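Local coordinates for putative thiosugar synthase (Amycolatopsis orientalis, PDB 4N6F) that acts as a thiosugar synthase, a ThiG-like TIM-barrel enzyme that serves 2-thiosugar biosynthesis together with sulphur-carrier proteins borrowed from primary metabolism, at the interface of chains A and B. Residues are numbered along the deposited sequence; one frame, centred on the assembly and turned at random. Chains: chain A/B, Putative thiosugar synthase.

Contact 1: the interface of chains A and B. Residues chain A 199-200, 229; chain B 208, 239, 243, 248, 252.
A:Ser199, extended in backbone, gives way at A:Ala200 to the first turn of helix 200-208, and this start of a helix is set against the carboxylate of B:Glu208. A helix start that meets a carboxylate through a hydroxyl is a familiar arrangement, and here the hydroxyl OG of A:Ser199 donates to B:Glu208 OE2 over 2.6 Å. It comes to the syn side, 20° out of the carboxylate plane. A:Ser199 OG also lies 3.1 Å from B:Glu208 OE1. The serine reaches there because OG lies between its own backbone N and carbonyl carbon (chi1 71°).

B:Ser243 OG grips the other oxygen, donating to B:Glu208 OE1 over 2.7 Å from well above the plane, which steadies the rotation of the carboxylate. B:Ser243 OG in turn accepts a weak bond from the backbone N-H of A:Ala200, N to OG 3.4 Å. Beside it the methyl CB of A:Ala200 touches B:Ser243 CB at 3.6 Å. The bent chain of A:Met229 brings its methyl CE over a face of the B:Pro248 ring, 3.7 Å from CB, the two side chains crossing at about a right angle. The helix start may favour the charged form of B:Glu208.

In the barrel, A:Ser199 ends the loop after strand 191-194, while B:Glu208 closes the corresponding helix of chain B and B:Ser243 lies near the end of its last helix, 226-245.

Contact 2: the interface of chains A and B. Residues chain A 208, 243, 246, 248; chain B 198-200, 229.
Two hydroxyls, B:Ser199 OG and A:Ser243 OG, sit on the same side of the flat carboxylate of A:Glu208 but at different heights. B:Ser199 OG stays near the edge, donating to A:Glu208 OE1 over 2.6 Å from the syn side, 21° out of plane. A:Ser243 OG stands above the plane by 58° and donates to A:Glu208 OE2. B:Ser199 CB follows on that side, 3.6 Å from A:Glu208 CD, whereas the methyl of B:Ala200 lies close to the plane beyond OE2. Although B:Ala200 N comes close to OE2, its N-H points away from that oxygen and bonds weakly to A:Ser243 OG, N to OG 3.4 Å.

The second flat group is the ring of A:Pro248, with B:Met229 CE over one face, 3.6 Å from CB. This methionine holds CG anti to its backbone N (chi1 -178°) and then bends twice, laying its terminal methyl among the ring, A:Ser243 OG and A:Ser246 OG. A:Ser246 OG turns back to donate to the backbone O of A:Ser243 over 2.9 Å, tying off the end of helix 226-245. B:Met229 CB rests 3.4 Å from A:Ser246 OG. Packing is tight between A:Ser243 CB and B:Ala200 CB, 3.5 Å apart.

As an example of mixed polar and apolar docking, the site sets the carboxylate at the end of one chain's helix 200-208 against the start of the same helix in the other, and would help hold a dimer if the assembled pair is the working form.

Contact 1: the interface of chains A and B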
ATOM      1  N   SER A 199      -8.653  -2.916   3.473  1.00 28.53           N
ATOM      2  CA  SER A 199      -8.241  -1.596   2.989  1.00 28.46           C
ATOM      3  C   SER A 199      -7.090  -1.677   1.993  1.00 28.31           C
ATOM      4  O   SER A 199      -6.547  -2.757   1.734  1.00 27.55           O
ATOM      5  CB  SER A 199      -7.830  -0.715   4.169  1.00 28.84           C
ATOM      6  OG  SER A 199      -6.600  -1.150   4.728  1.00 29.18           O
ATOM      7  N   ALA A 200      -6.706  -0.517   1.468  1.00 28.04           N
ATOM      8  CA  ALA A 200      -5.672  -0.411   0.447  1.00 29.34           C
ATOM      9  C   ALA A 200      -4.316  -1.005   0.847  1.00 29.83           C
ATOM     10  O   ALA A 200      -3.604  -1.534  -0.006  1.00 29.81           O
ATOM     11  CB  ALA A 200      -5.492   1.041   0.044  1.00 30.15           C
ATOM     12  N   MET A 229     -12.477   4.217  -1.835  1.00 28.01           N
ATOM     13  CA  MET A 229     -11.744   3.008  -1.456  1.00 27.66           C
ATOM     14  C   MET A 229     -11.409   2.175  -2.691  1.00 26.54           C
ATOM     15  O   MET A 229     -10.314   1.649  -2.791  1.00 27.14           O
ATOM     16  CB  MET A 229     -12.516   2.155  -0.446  1.00 27.00           C
ATOM     17  CG  MET A 229     -11.780   0.888  -0.012  1.00 26.68           C
ATOM     18  SD  MET A 229     -10.181   1.205   0.749  1.00 28.34           S
ATOM     19  CE  MET A 229     -10.641   1.466   2.461  1.00 27.43           C
TER
ATOM     20  N   GLU B 208      -2.707   5.164   6.400  1.00 31.67           N
ATOM     21  CA  GLU B 208      -3.962   4.649   6.964  1.00 32.66           C
ATOM     22  C   GLU B 208      -4.043   4.807   8.490  1.00 32.79           C
ATOM     23  O   GLU B 208      -5.107   4.662   9.065  1.00 32.56           O
ATOM     24  CB  GLU B 208      -4.184   3.183   6.564  1.00 32.85           C
ATOM     25  CG  GLU B 208      -4.572   3.008   5.100  1.00 33.42           C
ATOM     26  CD  GLU B 208      -4.966   1.581   4.727  1.00 34.31           C
ATOM     27  OE1 GLU B 208      -5.170   1.331   3.516  1.00 33.40           O
ATOM     28  OE2 GLU B 208      -5.087   0.712   5.627  1.00 35.63           O
ATOM     29  N   ALA B 239      -2.404   6.244  -2.327  1.00 30.39           N
ATOM     30  CA  ALA B 239      -3.343   5.163  -2.063  1.00 29.73           C
ATOM     31  C   ALA B 239      -3.744   5.116  -0.589  1.00 29.15           C
ATOM     32  O   ALA B 239      -4.919   5.000  -0.267  1.00 28.13           O
ATOM     33  CB  ALA B 239      -2.741   3.823  -2.466  1.00 30.85           C
ATOM     34  N   SER B 243      -7.333   5.842   0.958  1.00 30.78           N
ATOM     35  CA  SER B 243      -7.898   4.786   1.778  1.00 28.95           C
ATOM     36  C   SER B 243      -8.383   5.371   3.115  1.00 29.92           C
ATOM     37  O   SER B 243      -9.529   5.157   3.521  1.00 29.07           O
ATOM     38  CB  SER B 243      -6.833   3.713   2.016  1.00 27.67           C
ATOM     39  OG  SER B 243      -7.363   2.578   2.659  1.00 26.58           O
ATOM     40  N   PRO B 248     -12.452   3.428   6.029  1.00 34.60           N
ATOM     41  CA  PRO B 248     -12.461   1.969   5.917  1.00 34.79           C
ATOM     42  C   PRO B 248     -13.369   1.298   6.946  1.00 35.63           C
ATOM     43  O   PRO B 248     -13.603   1.851   8.025  1.00 34.80           O
ATOM     44  CB  PRO B 248     -11.002   1.571   6.183  1.00 33.61           C
ATOM     45  CG  PRO B 248     -10.211   2.826   6.176  1.00 33.82           C
ATOM     46  CD  PRO B 248     -11.147   3.945   6.475  1.00 34.02           C
ATOM     47  N   VAL B 252     -10.629  -2.688  10.269  1.00 61.94           N
ATOM     48  CA  VAL B 252      -9.302  -2.315   9.778  1.00 65.84           C
ATOM     49  C   VAL B 252      -8.549  -1.520  10.857  1.00 69.68           C
ATOM     50  O   VAL B 252      -7.344  -1.704  11.036  1.00 70.00           O
ATOM     51  CB  VAL B 252      -9.389  -1.502   8.466  1.00 63.46           C
ATOM     52  CG1 VAL B 252      -8.024  -0.965   8.060  1.00 64.43           C
ATOM     53  CG2 VAL B 252      -9.965  -2.364   7.353  1.00 61.14           C
TER

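Contact 2: the interface of chains A and B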
ATOM      1  N   GLU A 208       3.021  -7.396  -2.876  1.00 26.39           N
ATOM      2  CA  GLU A 208       4.404  -7.564  -2.423  1.00 28.28           C
ATOM      3  C   GLU A 208       4.738  -9.008  -2.064  1.00 27.56           C
ATOM      4  O   GLU A 208       5.900  -9.350  -1.943  1.00 29.79           O
ATOM      5  CB  GLU A 208       4.729  -6.615  -1.267  1.00 27.99           C
ATOM      6  CG  GLU A 208       4.736  -5.168  -1.727  1.00 29.09           C
ATOM      7  CD  GLU A 208       5.254  -4.183  -0.696  1.00 31.05           C
ATOM      8  OE1 GLU A 208       5.602  -4.583   0.439  1.00 35.12           O
ATOM      9  OE2 GLU A 208       5.317  -2.991  -1.034  1.00 30.98           O
ATOM     10  N   SER A 243       6.497  -1.951  -6.448  1.00 28.30           N
ATOM     11  CA  SER A 243       7.345  -2.207  -5.299  1.00 28.05           C
ATOM     12  C   SER A 243       7.876  -3.640  -5.343  1.00 27.95           C
ATOM     13  O   SER A 243       9.064  -3.873  -5.123  1.00 28.85           O
ATOM     14  CB  SER A 243       6.556  -1.939  -4.004  1.00 28.03           C
ATOM     15  OG  SER A 243       7.225  -2.404  -2.853  1.00 26.75           O
ATOM     16  N   SER A 246      10.457  -3.815  -7.979  1.00 33.87           N
ATOM     17  CA  SER A 246      11.660  -3.034  -7.671  1.00 33.50           C
ATOM     18  C   SER A 246      12.643  -3.828  -6.829  1.00 33.96           C
ATOM     19  O   SER A 246      13.762  -3.364  -6.600  1.00 35.80           O
ATOM     20  CB  SER A 246      11.302  -1.734  -6.928  1.00 34.15           C
ATOM     21  OG  SER A 246      11.199  -1.946  -5.521  1.00 32.75           O
ATOM     22  N   PRO A 248      12.280  -5.209  -3.208  1.00 38.61           N
ATOM     23  CA  PRO A 248      12.448  -4.519  -1.920  1.00 38.92           C
ATOM     24  C   PRO A 248      13.570  -5.105  -1.081  1.00 40.54           C
ATOM     25  O   PRO A 248      13.859  -6.294  -1.192  1.00 39.78           O
ATOM     26  CB  PRO A 248      11.105  -4.744  -1.203  1.00 38.99           C
ATOM     27  CG  PRO A 248      10.149  -5.197  -2.246  1.00 38.56           C
ATOM     28  CD  PRO A 248      10.969  -5.874  -3.307  1.00 39.22           C
TER
ATOM     29  N   GLY B 198      10.471  -0.281   4.629  1.00 34.34           N
ATOM     30  CA  GLY B 198      11.123  -1.195   3.698  1.00 33.10           C
ATOM     31  C   GLY B 198      10.521  -1.207   2.310  1.00 32.28           C
ATOM     32  O   GLY B 198      11.229  -1.411   1.336  1.00 32.97           O
ATOM     33  N   SER B 199       9.214  -0.987   2.207  1.00 32.84           N
ATOM     34  CA  SER B 199       8.527  -1.101   0.922  1.00 31.88           C
ATOM     35  C   SER B 199       7.281  -0.242   0.876  1.00 31.43           C
ATOM     36  O   SER B 199       6.942   0.431   1.851  1.00 32.07           O
ATOM     37  CB  SER B 199       8.169  -2.563   0.657  1.00 32.56           C
ATOM     38  OG  SER B 199       7.292  -3.057   1.653  1.00 33.21           O
ATOM     39  N   ALA B 200       6.597  -0.282  -0.264  1.00 31.59           N
ATOM     40  CA  ALA B 200       5.424   0.548  -0.506  1.00 31.92           C
ATOM     41  C   ALA B 200       4.260   0.262   0.439  1.00 32.28           C
ATOM     42  O   ALA B 200       3.528   1.184   0.803  1.00 30.49           O
ATOM     43  CB  ALA B 200       4.965   0.400  -1.946  1.00 33.49           C
ATOM     44  N   MET B 229      11.195   1.867  -6.779  1.00 30.40           N
ATOM     45  CA  MET B 229      10.697   1.832  -5.403  1.00 31.72           C
ATOM     46  C   MET B 229      10.227   3.223  -4.967  1.00 31.06           C
ATOM     47  O   MET B 229       9.210   3.356  -4.300  1.00 30.27           O
ATOM     48  CB  MET B 229      11.743   1.285  -4.441  1.00 30.84           C
ATOM     49  CG  MET B 229      11.266   1.191  -3.003  1.00 32.07           C
ATOM     50  SD  MET B 229       9.747   0.246  -2.716  1.00 30.93           S
ATOM     51  CE  MET B 229      10.455  -1.359  -2.376  1.00 31.10           C
TER

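Contact 1 and contact 2 are twins related by the two-fold axis, with the chains exchanged and the centres of their C-alpha atoms about 18 Å apart. Each chain gives the start of helix 200-208 to one and the end of that helix to the other, so this short helix spans both. Helix 226-245 likewise serves the two, with A:Met229 and B:Met229 near its beginning and A:Ser243 and B:Ser243 near its end. The glutamate oxygen names are swapped between the copies, yet the bonding is equivalent. Such repetition lets one set of residues secure the pair twice, consistent with a dimer, though the structure alone does not prove it.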